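Local coordinates for solute-binding periplasmic protein of iron/siderophore ABC transporter (Yersinia pestis, PDB 6B2Y), which probably binds a chelated metal such as an iron-siderophore complex in the periplasm and delivers it to an ABC transporter for uptake, at residues 160-165 with 177-182; 236-241 with 258-263; 213-218 with 349-354; 222-227 with 307-312; 295-300 with 377-382. All blocks are in the same frame, centred on the assembly; numbering follows the deposited sequence.

Interaction 1: 160-165 with 177-182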
# COMPACT_ATOMS: atom_id res chain seq x y z
N VAL A 160 -9.27 5.26 16.17
CA VAL A 160 -9.94 5.53 14.90
C VAL A 160 -9.48 4.49 13.89
O VAL A 160 -8.27 4.29 13.72
CB VAL A 160 -9.63 6.95 14.40
CG1 VAL A 160 -10.05 7.12 12.94
CG2 VAL A 160 -10.28 8.00 15.29
N PHE A 161 -10.44 3.84 13.20
CA PHE A 161 -10.15 2.85 12.17
C PHE A 161 -10.23 3.47 10.78
O PHE A 161 -11.16 4.22 10.48
CB PHE A 161 -11.11 1.66 12.25
CG PHE A 161 -10.87 0.79 13.44
CD1 PHE A 161 -9.95 -0.25 13.38
CD2 PHE A 161 -11.53 1.04 14.63
CE1 PHE A 161 -9.71 -1.03 14.50
CE2 PHE A 161 -11.29 0.25 15.75
CZ PHE A 161 -10.38 -0.78 15.68
N VAL A 162 -9.25 3.14 9.94
CA VAL A 162 -9.22 3.50 8.52
C VAL A 162 -9.18 2.22 7.70
O VAL A 162 -9.04 1.12 8.24
CB VAL A 162 -8.03 4.41 8.17
CG1 VAL A 162 -8.14 5.75 8.88
CG2 VAL A 162 -6.69 3.68 8.51
N ASP A 163 -9.32 2.36 6.38
CA ASP A 163 -9.11 1.21 5.51
C ASP A 163 -8.55 1.65 4.17
O ASP A 163 -9.18 2.43 3.45
CB ASP A 163 -10.39 0.41 5.27
CG ASP A 163 -10.16 -0.75 4.31
OD1 ASP A 163 -9.23 -1.55 4.55
OD2 ASP A 163 -10.89 -0.84 3.29
N PHE A 164 -7.37 1.11 3.83
CA PHE A 164 -6.76 1.17 2.50
C PHE A 164 -6.54 -0.22 1.93
O PHE A 164 -5.96 -0.35 0.84
CB PHE A 164 -5.41 1.90 2.55
CG PHE A 164 -5.50 3.27 3.14
CD1 PHE A 164 -6.08 4.31 2.42
CD2 PHE A 164 -5.00 3.52 4.43
CE1 PHE A 164 -6.16 5.58 2.95
CE2 PHE A 164 -5.08 4.78 4.97
CZ PHE A 164 -5.66 5.81 4.23
N ARG A 165 -6.97 -1.26 2.64
CA ARG A 165 -6.60 -2.63 2.34
C ARG A 165 -7.77 -3.47 1.83
O ARG A 165 -7.63 -4.18 0.83
CB ARG A 165 -6.01 -3.30 3.59
CG ARG A 165 -5.13 -4.52 3.28
CD ARG A 165 -4.86 -5.37 4.53
NE ARG A 165 -6.12 -5.71 5.17
CZ ARG A 165 -6.46 -5.35 6.40
NH1 ARG A 165 -5.60 -4.67 7.15
NH2 ARG A 165 -7.66 -5.69 6.88
N ARG A 177 -10.19 11.64 4.34
CA ARG A 177 -10.97 12.71 4.95
C ARG A 177 -11.07 12.50 6.45
O ARG A 177 -10.89 13.45 7.24
CB ARG A 177 -12.38 12.79 4.33
CG ARG A 177 -13.22 13.94 4.93
CD ARG A 177 -14.58 14.14 4.21
NE ARG A 177 -14.37 14.47 2.80
CZ ARG A 177 -14.50 13.58 1.81
NH1 ARG A 177 -14.86 12.33 2.06
NH2 ARG A 177 -14.26 13.95 0.55
N LEU A 178 -11.33 11.26 6.87
CA LEU A 178 -11.41 10.93 8.30
C LEU A 178 -10.11 11.26 9.04
O LEU A 178 -10.14 11.80 10.15
CB LEU A 178 -11.76 9.45 8.45
CG LEU A 178 -11.52 8.81 9.81
CD1 LEU A 178 -12.56 9.35 10.79
CD2 LEU A 178 -11.68 7.31 9.64
N LEU A 179 -8.97 10.88 8.46
CA LEU A 179 -7.69 11.22 9.08
C LEU A 179 -7.50 12.73 9.16
O LEU A 179 -7.00 13.25 10.17
CB LEU A 179 -6.53 10.59 8.30
CG LEU A 179 -6.32 9.10 8.57
CD1 LEU A 179 -5.24 8.49 7.66
CD2 LEU A 179 -6.00 8.86 10.05
N GLY A 180 -7.89 13.45 8.11
CA GLY A 180 -7.78 14.90 8.14
C GLY A 180 -8.62 15.52 9.24
O GLY A 180 -8.21 16.49 9.88
N LYS A 181 -9.81 14.96 9.48
CA LYS A 181 -10.67 15.45 10.56
C LYS A 181 -10.12 15.06 11.93
O LYS A 181 -10.05 15.89 12.84
CB LYS A 181 -12.09 14.92 10.35
CG LYS A 181 -13.13 15.48 11.31
CD LYS A 181 -14.53 15.10 10.89
CE LYS A 181 -15.55 15.70 11.83
NZ LYS A 181 -16.97 15.38 11.46
N ALA A 182 -9.72 13.79 12.09
CA ALA A 182 -9.26 13.31 13.39
C ALA A 182 -7.93 13.93 13.79
O ALA A 182 -7.66 14.08 14.98
CB ALA A 182 -9.13 11.79 13.38
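L178 presses its CD2 methyl against V160 CG1 at 3.7 Å, the two side chains meeting tip to tip between the strand and the helix. The same CD2 lies 3.2 Å from the backbone F161 O, a close approach of a methyl to a carbonyl oxygen. V162 takes up the next position along the strand on the same side. Its CG1, anti to the carbonyl carbon (chi1 -65°), reaches both L178 CD2 and L179 CG, the latter at 3.8 Å with the V162 and L179 side chains crossing at about a right angle. At the margins, V160 CG2 faces A182 CB at 4.4 Å, and L179 CD1 approaches F164 CZ at the ring edge, near its plane. No hydrogen bond links the segments, so the contact rests on packing, mostly between apolar side chains, and the residues that carry it are buried.

The second shell holds the chain as it leaves the strand. D163 OD1 accepts from R165 N in an Asx turn, the donor standing 60° above the carboxylate plane, while OD2 binds N171 and S167. Outward, I134 and V41 continue the apolar layer. Strand 160-162 and helix 177-182 run nearly antiparallel (155°), their axes 9.4 Å apart, which fits a helix packed against the outermost strand of the parallel sheet in an alpha/beta lobe, as in chelatase-like periplasmic binding proteins.

Interaction 2: 236-241 with 258-263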
# COMPACT_ATOMS: atom_id res chain seq x y z
N LYS A 236 -12.15 -9.87 -4.32
CA LYS A 236 -13.12 -8.76 -4.37
C LYS A 236 -12.68 -7.62 -3.45
O LYS A 236 -13.28 -7.34 -2.41
CB LYS A 236 -14.51 -9.25 -3.99
CG LYS A 236 -14.99 -10.45 -4.78
CD LYS A 236 -15.97 -11.26 -3.91
CE LYS A 236 -16.98 -11.99 -4.77
NZ LYS A 236 -16.32 -13.13 -5.45
N GLY A 237 -11.61 -6.94 -3.87
CA GLY A 237 -11.05 -5.85 -3.12
C GLY A 237 -9.53 -5.87 -3.21
O GLY A 237 -8.97 -6.50 -4.10
N ASN A 238 -8.90 -5.16 -2.29
CA ASN A 238 -7.45 -4.92 -2.31
C ASN A 238 -6.96 -4.62 -3.72
O ASN A 238 -7.59 -3.84 -4.43
CB ASN A 238 -6.73 -6.11 -1.69
CG ASN A 238 -5.30 -5.77 -1.29
OD1 ASN A 238 -4.36 -6.20 -1.95
ND2 ASN A 238 -5.12 -4.99 -0.23
N MET A 239 -5.84 -5.24 -4.16
CA MET A 239 -5.29 -4.88 -5.45
C MET A 239 -6.21 -5.28 -6.60
O MET A 239 -6.06 -4.75 -7.70
CB MET A 239 -3.90 -5.50 -5.62
CG MET A 239 -2.86 -4.90 -4.69
SD MET A 239 -1.33 -4.71 -5.61
CE MET A 239 -0.09 -4.37 -4.35
N GLY A 240 -7.16 -6.20 -6.35
CA GLY A 240 -8.22 -6.43 -7.31
C GLY A 240 -8.93 -5.15 -7.71
O GLY A 240 -9.29 -4.96 -8.87
N ASP A 241 -9.13 -4.24 -6.74
CA ASP A 241 -9.72 -2.94 -7.06
C ASP A 241 -8.88 -2.18 -8.08
O ASP A 241 -9.43 -1.47 -8.94
CB ASP A 241 -9.87 -2.10 -5.78
CG ASP A 241 -11.06 -2.51 -4.94
OD1 ASP A 241 -11.80 -3.44 -5.34
OD2 ASP A 241 -11.28 -1.88 -3.87
N GLY A 258 -13.55 -12.91 -0.28
CA GLY A 258 -13.16 -11.63 0.28
C GLY A 258 -12.06 -10.96 -0.52
O GLY A 258 -11.81 -11.33 -1.67
N SER A 259 -11.40 -9.97 0.08
CA SER A 259 -10.46 -9.15 -0.68
C SER A 259 -9.10 -9.81 -0.85
O SER A 259 -8.44 -9.58 -1.87
CB SER A 259 -10.30 -7.79 0.01
OG SER A 259 -9.95 -7.97 1.36
N LEU A 260 -8.67 -10.63 0.11
CA LEU A 260 -7.38 -11.31 0.06
C LEU A 260 -7.56 -12.81 0.27
O LEU A 260 -8.49 -13.25 0.94
CB LEU A 260 -6.42 -10.75 1.13
CG LEU A 260 -6.03 -9.29 0.93
CD1 LEU A 260 -5.27 -8.74 2.14
CD2 LEU A 260 -5.21 -9.19 -0.34
N GLY A 261 -6.65 -13.59 -0.31
CA GLY A 261 -6.71 -15.03 -0.13
C GLY A 261 -5.68 -15.73 -1.01
O GLY A 261 -4.89 -15.09 -1.70
N THR A 262 -5.72 -17.06 -0.96
CA THR A 262 -4.81 -17.91 -1.71
C THR A 262 -5.57 -18.68 -2.78
O THR A 262 -6.69 -19.16 -2.54
CB THR A 262 -4.07 -18.89 -0.78
OG1 THR A 262 -3.23 -18.16 0.12
CG2 THR A 262 -3.20 -19.87 -1.56
N VAL A 263 -4.99 -18.78 -3.97
CA VAL A 263 -5.53 -19.57 -5.07
C VAL A 263 -4.45 -20.57 -5.47
O VAL A 263 -3.29 -20.19 -5.61
CB VAL A 263 -5.94 -18.68 -6.26
CG1 VAL A 263 -6.27 -19.53 -7.50
CG2 VAL A 263 -7.10 -17.77 -5.88
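K236-D241 and G258-V263 meet in a backbone-led contact at the end of a two-stranded antiparallel ribbon, where strand 232-234 gives way through a glycine-bearing turn to helix 239-245. The evidence for a backbone basis is direct: K236 N donates to G258 O at 3.0 Å, with an N-H...O angle of 145° and the donor 44° above the carbonyl plane. The pairing of the ribbon continues from there, since S259 bonds to G235 and G261 to T233.

The nearest CA pair is G237 CA and S259 CA, 4.1 Å apart, and S259 CB sits against both G237 CA and N238 N. G237 suits this spot for two reasons. At its backbone angles a side chain would jam against the preceding carbonyl, and a CB there would also run into S259 CB. The lysine's polar end turns to another stretch, NZ bonding to the carbonyl oxygens of K253 and L256.

N238 has CG anti to its backbone N (chi1 -163°), and its amide is used on both branches. ND2 donates to R165 O, tying the turn to the other lobe, and makes a weak bond to Y334 O; OD1 receives a weak bond from M239 N at 2.8 Å. L260 crosses this side chain obliquely and brings its CD2 methyl against it: CD2 is 3.7 Å from N238 CB, 3.6 Å from N238 CG and 3.5 Å from N238 OD1.

Interaction 3: 213-218 with 349-354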
# COMPACT_ATOMS: atom_id res chain seq x y z
N ASP A 213 -15.51 -7.56 -22.84
CA ASP A 213 -14.86 -8.64 -23.58
C ASP A 213 -13.63 -8.18 -24.37
O ASP A 213 -13.11 -8.95 -25.17
CB ASP A 213 -15.87 -9.35 -24.50
CG ASP A 213 -16.35 -8.50 -25.67
OD1 ASP A 213 -15.96 -7.32 -25.80
OD2 ASP A 213 -17.15 -9.03 -26.48
N LYS A 214 -13.14 -6.96 -24.13
CA LYS A 214 -11.89 -6.48 -24.69
C LYS A 214 -10.82 -6.25 -23.63
O LYS A 214 -9.73 -5.78 -23.98
CB LYS A 214 -12.13 -5.17 -25.45
CG LYS A 214 -13.22 -5.26 -26.53
CD LYS A 214 -13.00 -4.22 -27.60
CE LYS A 214 -13.62 -4.65 -28.93
NZ LYS A 214 -13.38 -3.65 -29.99
N LYS A 215 -11.08 -6.59 -22.38
CA LYS A 215 -10.20 -6.41 -21.23
C LYS A 215 -9.27 -7.61 -21.05
O LYS A 215 -9.74 -8.76 -21.07
CB LYS A 215 -11.01 -6.22 -19.96
CG LYS A 215 -11.79 -4.93 -19.96
CD LYS A 215 -12.55 -4.74 -18.67
CE LYS A 215 -13.29 -3.41 -18.70
NZ LYS A 215 -13.96 -3.14 -17.39
N PRO A 216 -7.98 -7.38 -20.82
CA PRO A 216 -7.07 -8.50 -20.58
C PRO A 216 -7.35 -9.17 -19.24
O PRO A 216 -7.68 -8.50 -18.26
CB PRO A 216 -5.69 -7.84 -20.59
CG PRO A 216 -5.97 -6.45 -20.06
CD PRO A 216 -7.32 -6.08 -20.66
N SER A 217 -7.21 -10.49 -19.21
CA SER A 217 -7.32 -11.21 -17.94
C SER A 217 -6.01 -11.04 -17.20
O SER A 217 -4.94 -10.97 -17.80
CB SER A 217 -7.65 -12.68 -18.17
OG SER A 217 -6.70 -13.30 -19.02
N VAL A 218 -6.10 -10.93 -15.88
CA VAL A 218 -4.96 -10.53 -15.06
C VAL A 218 -4.92 -11.43 -13.83
O VAL A 218 -5.94 -11.64 -13.17
CB VAL A 218 -5.05 -9.06 -14.60
CG1 VAL A 218 -3.82 -8.69 -13.73
CG2 VAL A 218 -5.19 -8.11 -15.79
N TRP A 349 0.44 -0.56 -18.25
CA TRP A 349 0.81 -1.90 -18.71
C TRP A 349 -0.29 -2.53 -19.55
O TRP A 349 -0.00 -3.15 -20.58
CB TRP A 349 1.13 -2.81 -17.54
CG TRP A 349 2.30 -2.39 -16.72
CD1 TRP A 349 3.38 -1.66 -17.12
CD2 TRP A 349 2.53 -2.71 -15.33
NE1 TRP A 349 4.26 -1.49 -16.07
CE2 TRP A 349 3.76 -2.13 -14.97
CE3 TRP A 349 1.80 -3.42 -14.37
CZ2 TRP A 349 4.28 -2.24 -13.68
CZ3 TRP A 349 2.32 -3.53 -13.10
CH2 TRP A 349 3.55 -2.95 -12.76
N PHE A 350 -1.55 -2.39 -19.12
CA PHE A 350 -2.65 -3.08 -19.79
C PHE A 350 -2.92 -2.50 -21.16
O PHE A 350 -3.29 -3.22 -22.09
CB PHE A 350 -3.95 -3.01 -18.96
CG PHE A 350 -3.87 -3.64 -17.59
CD1 PHE A 350 -2.77 -4.40 -17.18
CD2 PHE A 350 -4.92 -3.47 -16.69
CE1 PHE A 350 -2.72 -4.96 -15.91
CE2 PHE A 350 -4.89 -4.04 -15.42
CZ PHE A 350 -3.78 -4.78 -15.03
N TYR A 351 -2.81 -1.18 -21.29
CA TYR A 351 -3.13 -0.47 -22.53
C TYR A 351 -2.00 0.51 -22.83
O TYR A 351 -2.15 1.72 -22.66
CB TYR A 351 -4.48 0.24 -22.41
CG TYR A 351 -5.61 -0.68 -22.02
CD1 TYR A 351 -6.27 -1.44 -22.98
CD2 TYR A 351 -6.03 -0.79 -20.70
CE1 TYR A 351 -7.30 -2.30 -22.64
CE2 TYR A 351 -7.07 -1.64 -20.35
CZ TYR A 351 -7.72 -2.38 -21.32
OH TYR A 351 -8.75 -3.24 -21.00
N PRO A 352 -0.85 -0.00 -23.28
CA PRO A 352 0.31 0.88 -23.50
C PRO A 352 0.05 2.00 -24.48
O PRO A 352 0.45 3.14 -24.25
CB PRO A 352 1.40 -0.08 -24.02
CG PRO A 352 0.91 -1.46 -23.72
CD PRO A 352 -0.58 -1.39 -23.68
N GLU A 353 -0.65 1.69 -25.58
CA GLU A 353 -0.92 2.69 -26.61
C GLU A 353 -1.77 3.83 -26.06
O GLU A 353 -1.44 5.01 -26.22
CB GLU A 353 -1.62 2.01 -27.79
CG GLU A 353 -2.26 2.97 -28.78
CD GLU A 353 -1.87 2.67 -30.21
OE1 GLU A 353 -1.79 3.62 -31.02
OE2 GLU A 353 -1.63 1.48 -30.53
N GLN A 354 -2.87 3.50 -25.37
CA GLN A 354 -3.80 4.51 -24.90
C GLN A 354 -3.24 5.34 -23.76
O GLN A 354 -3.72 6.46 -23.53
CB GLN A 354 -5.10 3.82 -24.49
CG GLN A 354 -5.40 2.61 -25.36
CD GLN A 354 -6.84 2.17 -25.30
OE1 GLN A 354 -7.75 2.99 -25.12
NE2 GLN A 354 -7.07 0.86 -25.46
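F350 and Y351 both pack on 213-218, with no hydrogen bond between the segments. The aromatic component is a CH-pi approach: V218 CG2 stands 4.2 Å from the centroid of the F350 ring, off-centre at 29° from the ring normal. With CG1 anti to the backbone N (chi1 -180°), V218 presents CG2 to the ring, 3.7 Å from F350 CZ, the two side chains meeting tip to tip. Apolar packing adds P216, whose CG lies 4.1 Å from F350 CB, the side chains crossing at about a right angle, and whose CD is 3.8 Å from Y351 CZ.

Close contacts of the tyrosine hydroxyl form a third group. Y351 OH is 3.2 Å from P216 CD and 3.5 Å from K215 CA. These are van der Waals contacts with carbon; the polar demand of OH is met by a hydrogen bond with G247 O.

Y351 is the first residue to leave helical geometry after helix 340-350, and the contacts of F350 and Y351 seat this helix end against the start of strand 217-221. F350 also touches I275 and I277 of strand 275-280, while V218 is hydrogen-bonded through its backbone to N249 of the outermost strand 249-250 and to I251 just after it.

Interaction 4: 222-227 with 307-312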
# COMPACT_ATOMS: atom_id res chain seq x y z
N LEU A 222 0.45 -11.79 -4.98
CA LEU A 222 0.96 -10.93 -3.91
C LEU A 222 2.10 -11.61 -3.15
O LEU A 222 2.02 -12.79 -2.81
CB LEU A 222 -0.17 -10.57 -2.95
CG LEU A 222 -1.31 -9.78 -3.60
CD1 LEU A 222 -2.51 -9.67 -2.65
CD2 LEU A 222 -0.80 -8.39 -4.00
N ARG A 223 3.13 -10.83 -2.85
CA ARG A 223 4.33 -11.34 -2.18
C ARG A 223 4.84 -12.59 -2.87
O ARG A 223 5.14 -13.60 -2.23
CB ARG A 223 4.07 -11.57 -0.70
CG ARG A 223 3.43 -10.37 -0.02
CD ARG A 223 3.02 -10.68 1.41
NE ARG A 223 2.10 -11.81 1.49
CZ ARG A 223 2.37 -12.92 2.18
NH1 ARG A 223 1.48 -13.91 2.21
NH2 ARG A 223 3.51 -13.03 2.84
N ALA A 224 4.90 -12.53 -4.20
CA ALA A 224 5.26 -13.67 -5.03
C ALA A 224 6.59 -14.27 -4.60
O ALA A 224 7.58 -13.56 -4.41
CB ALA A 224 5.34 -13.24 -6.49
N GLY A 225 6.60 -15.59 -4.44
CA GLY A 225 7.81 -16.33 -4.15
C GLY A 225 8.28 -16.24 -2.72
O GLY A 225 9.31 -16.85 -2.39
N ALA A 226 7.56 -15.53 -1.86
CA ALA A 226 8.02 -15.33 -0.49
C ALA A 226 7.60 -16.47 0.43
O ALA A 226 8.39 -16.89 1.29
CB ALA A 226 7.49 -14.00 0.05
N SER A 227 6.39 -16.99 0.26
CA SER A 227 5.80 -17.93 1.18
C SER A 227 5.90 -19.36 0.62
O SER A 227 6.42 -19.59 -0.47
CB SER A 227 4.35 -17.51 1.47
OG SER A 227 3.83 -18.16 2.63
N GLN A 307 13.02 -11.37 -12.99
CA GLN A 307 13.45 -12.51 -13.81
C GLN A 307 13.56 -13.78 -12.98
O GLN A 307 13.15 -14.86 -13.43
CB GLN A 307 14.79 -12.19 -14.49
CG GLN A 307 14.71 -11.11 -15.56
CD GLN A 307 13.62 -11.40 -16.57
OE1 GLN A 307 13.36 -12.56 -16.90
NE2 GLN A 307 12.95 -10.36 -17.05
N LYS A 308 14.12 -13.69 -11.77
CA LYS A 308 14.22 -14.90 -10.95
C LYS A 308 12.85 -15.38 -10.51
O LYS A 308 12.58 -16.59 -10.51
CB LYS A 308 15.12 -14.65 -9.74
CG LYS A 308 14.93 -15.70 -8.64
CD LYS A 308 16.25 -16.03 -7.93
CE LYS A 308 17.11 -14.79 -7.72
NZ LYS A 308 18.31 -15.09 -6.87
N ILE A 309 11.96 -14.45 -10.14
CA ILE A 309 10.62 -14.83 -9.71
C ILE A 309 9.86 -15.48 -10.86
O ILE A 309 9.06 -16.41 -10.65
CB ILE A 309 9.88 -13.60 -9.14
CG1 ILE A 309 10.42 -13.26 -7.75
CG2 ILE A 309 8.37 -13.83 -9.07
CD1 ILE A 309 9.99 -14.25 -6.70
N LEU A 310 10.09 -15.00 -12.08
CA LEU A 310 9.41 -15.56 -13.25
C LEU A 310 9.96 -16.92 -13.65
O LEU A 310 9.35 -17.59 -14.48
CB LEU A 310 9.53 -14.60 -14.43
CG LEU A 310 8.90 -13.21 -14.32
CD1 LEU A 310 9.21 -12.41 -15.57
CD2 LEU A 310 7.41 -13.33 -14.11
N GLY A 311 11.10 -17.33 -13.09
CA GLY A 311 11.68 -18.63 -13.39
C GLY A 311 11.26 -19.75 -12.46
O GLY A 311 11.80 -20.86 -12.59
N ARG A 312 10.33 -19.51 -11.54
CA ARG A 312 9.86 -20.56 -10.65
C ARG A 312 9.04 -21.60 -11.40
O ARG A 312 8.46 -21.32 -12.45
CB ARG A 312 9.01 -19.98 -9.51
CG ARG A 312 9.77 -19.19 -8.46
CD ARG A 312 8.80 -18.53 -7.47
NE ARG A 312 7.97 -17.53 -8.14
CZ ARG A 312 6.67 -17.35 -7.91
NH1 ARG A 312 6.04 -18.09 -7.01
NH2 ARG A 312 6.00 -16.43 -8.58
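I309 is the first residue of 307-312 to meet the loop 222-227, and it does so with two branches. Its CG2 packs on A224 CB at 4.0 Å, whereas CD1, on the other branch, lies 3.4 Å from A224 O and 3.9 Å from G225 CA. The I309 carbonyl has a further task: its O accepts from R312 NE at 3.0 Å, in the carbonyl plane and on a lone pair, with an N-H...O angle of 156°. The bond holds NE close to the I309 carbonyl.

After the turn through L310 and G311, R312 arrives with its chain bent at chi3 (-64°), which places NE for that bond. G225 N lies over one face of the R312 guanidinium, 3.6 Å above its plane and offset toward the rim. R312 NH2 comes within 3.9 Å of A224 CB. No hydrogen bond joins the two segments, and the charge of the group is paired by a salt bridge from NH2 to E221. Positive phi favours glycine at G225, and a CB there would clash with I309 CD1, two independent reasons for a residue without a side chain.

The loop follows strand 217-221, and A224 also touches A278 of strand 275-280. R312 and L310 both reach Y276 in that strand, so the C-terminal end of helix 299-310 packs beside the mixed sheet that contains both strands, with the loop 222-227 against it.

Interaction 5: 295-300 with 377-382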
# COMPACT_ATOMS: atom_id res chain seq x y z
N ALA A 295 12.54 2.02 -1.88
CA ALA A 295 13.16 3.34 -1.97
C ALA A 295 14.66 3.28 -2.23
O ALA A 295 15.25 4.30 -2.59
CB ALA A 295 12.90 4.14 -0.69
N GLN A 296 15.27 2.11 -2.07
CA GLN A 296 16.71 1.95 -2.28
C GLN A 296 17.02 0.97 -3.40
O GLN A 296 18.18 0.56 -3.55
CB GLN A 296 17.39 1.52 -0.98
CG GLN A 296 17.23 2.52 0.17
CD GLN A 296 17.85 2.03 1.47
OE1 GLN A 296 17.60 0.90 1.91
NE2 GLN A 296 18.69 2.86 2.08
N VAL A 297 16.03 0.59 -4.19
CA VAL A 297 16.20 -0.39 -5.25
C VAL A 297 16.39 0.35 -6.57
O VAL A 297 15.65 1.29 -6.88
CB VAL A 297 15.00 -1.35 -5.32
CG1 VAL A 297 15.11 -2.25 -6.53
CG2 VAL A 297 14.96 -2.18 -4.04
N THR A 298 17.40 -0.08 -7.35
CA THR A 298 17.66 0.46 -8.68
C THR A 298 16.88 -0.32 -9.72
O THR A 298 16.50 -1.47 -9.50
CB THR A 298 19.16 0.38 -8.99
OG1 THR A 298 19.53 -1.00 -9.16
CG2 THR A 298 19.97 0.97 -7.87
N PRO A 299 16.63 0.29 -10.90
CA PRO A 299 15.99 -0.47 -11.98
C PRO A 299 16.65 -1.81 -12.24
O PRO A 299 15.94 -2.82 -12.36
CB PRO A 299 16.12 0.48 -13.18
CG PRO A 299 16.08 1.84 -12.57
CD PRO A 299 16.82 1.71 -11.25
N GLU A 300 17.98 -1.87 -12.28
CA GLU A 300 18.65 -3.12 -12.61
C GLU A 300 18.38 -4.20 -11.56
O GLU A 300 18.12 -5.36 -11.91
CB GLU A 300 20.16 -2.90 -12.76
CG GLU A 300 20.97 -4.18 -12.86
CD GLU A 300 21.69 -4.53 -11.55
OE1 GLU A 300 21.38 -5.60 -10.97
OE2 GLU A 300 22.57 -3.76 -11.12
N SER A 377 12.85 8.31 -4.50
CA SER A 377 14.03 7.53 -4.85
C SER A 377 13.60 6.10 -5.06
O SER A 377 12.52 5.69 -4.65
CB SER A 377 15.11 7.62 -3.76
OG SER A 377 14.59 7.17 -2.52
N GLY A 378 14.47 5.34 -5.72
CA GLY A 378 14.25 3.91 -5.85
C GLY A 378 13.30 3.52 -6.97
O GLY A 378 13.02 4.28 -7.90
N THR A 379 12.81 2.29 -6.86
CA THR A 379 12.08 1.62 -7.93
C THR A 379 10.86 0.93 -7.34
O THR A 379 11.01 0.03 -6.51
CB THR A 379 12.98 0.61 -8.64
OG1 THR A 379 14.15 1.27 -9.13
CG2 THR A 379 12.24 -0.08 -9.79
N TYR A 380 9.67 1.32 -7.78
CA TYR A 380 8.44 0.78 -7.21
C TYR A 380 7.60 -0.02 -8.20
O TYR A 380 6.56 -0.55 -7.82
CB TYR A 380 7.61 1.92 -6.61
CG TYR A 380 8.24 2.54 -5.39
CD1 TYR A 380 9.16 3.58 -5.50
CD2 TYR A 380 7.92 2.09 -4.12
CE1 TYR A 380 9.73 4.17 -4.38
CE2 TYR A 380 8.48 2.67 -2.99
CZ TYR A 380 9.39 3.70 -3.13
OH TYR A 380 9.95 4.27 -1.99
N TRP A 381 8.03 -0.11 -9.45
CA TRP A 381 7.37 -0.96 -10.44
C TRP A 381 8.40 -1.25 -11.52
O TRP A 381 9.40 -0.54 -11.65
CB TRP A 381 6.12 -0.29 -11.02
CG TRP A 381 6.35 1.11 -11.47
CD1 TRP A 381 6.89 1.52 -12.67
CD2 TRP A 381 6.04 2.30 -10.74
NE1 TRP A 381 6.93 2.89 -12.73
CE2 TRP A 381 6.42 3.40 -11.56
CE3 TRP A 381 5.49 2.56 -9.48
CZ2 TRP A 381 6.28 4.72 -11.14
CZ3 TRP A 381 5.33 3.88 -9.08
CH2 TRP A 381 5.72 4.94 -9.91
N ILE A 382 8.14 -2.31 -12.30
CA ILE A 382 9.06 -2.69 -13.37
C ILE A 382 8.35 -3.65 -14.32
O ILE A 382 7.51 -4.45 -13.91
CB ILE A 382 10.37 -3.30 -12.80
CG1 ILE A 382 11.52 -3.08 -13.78
CG2 ILE A 382 10.20 -4.77 -12.48
CD1 ILE A 382 12.15 -1.72 -13.66
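T379 and V297 carry the middle of the contact, their side chains crossing at about a right angle with V297 CG1 4.1 Å from T379 CB. T379 OG1, anti to the carbonyl carbon (chi1 -56°), donates to V297 O at 2.7 Å from 46° above the carbonyl plane. The same oxygen takes a CA-H...O contact from G378 CA at 3.1 Å. P299 comes in beside T379, its CD 3.4 Å from T379 OG1. Just before it T298, at the N-cap position, caps a backbone N of helix 299-310.

At the other end S377 OG donates to A295 O at 2.9 Å, here in the carbonyl plane and on a lone pair. The Y380 hydroxyl meets A295 from the ring's tip, OH to A295 CB being 3.2 Å, while the ring itself is edge-to-face with W330. G378 bears a positive phi, and a CB on it would clash with A295 C.

Chemically, two side-chain hydroxyls grip two backbone carbonyls: S377 OG satisfies A295 O and T379 OG1 satisfies V297 O, so the backbone of the loop leading into helix 299-310 is fixed by directed bonds as well as by packing.

Interaction 1 belongs to the lobe built on the parallel sheet, whereas interactions 3, 4 and 5 gather around the mixed sheet of the other lobe. Interaction 2 touches both: the N238-R165 bond, 2.8 Å between N238 ND2 and R165 O, is its joint with interaction 1, and L260 CD2 packs on L222 CD1 of interaction 4 at 3.6 Å. Interactions 3 and 5 meet where W349 CZ2 lies 3.8 Å from W381 CB, and interactions 4 and 5 use opposite ends of helix 299-310, their centres 17 Å apart. No metal chelate is bound in this apo form; bound sodium ions lie about 7 Å from the Y380 side chain, about 8 Å from that of K215 and about 9 Å from G237.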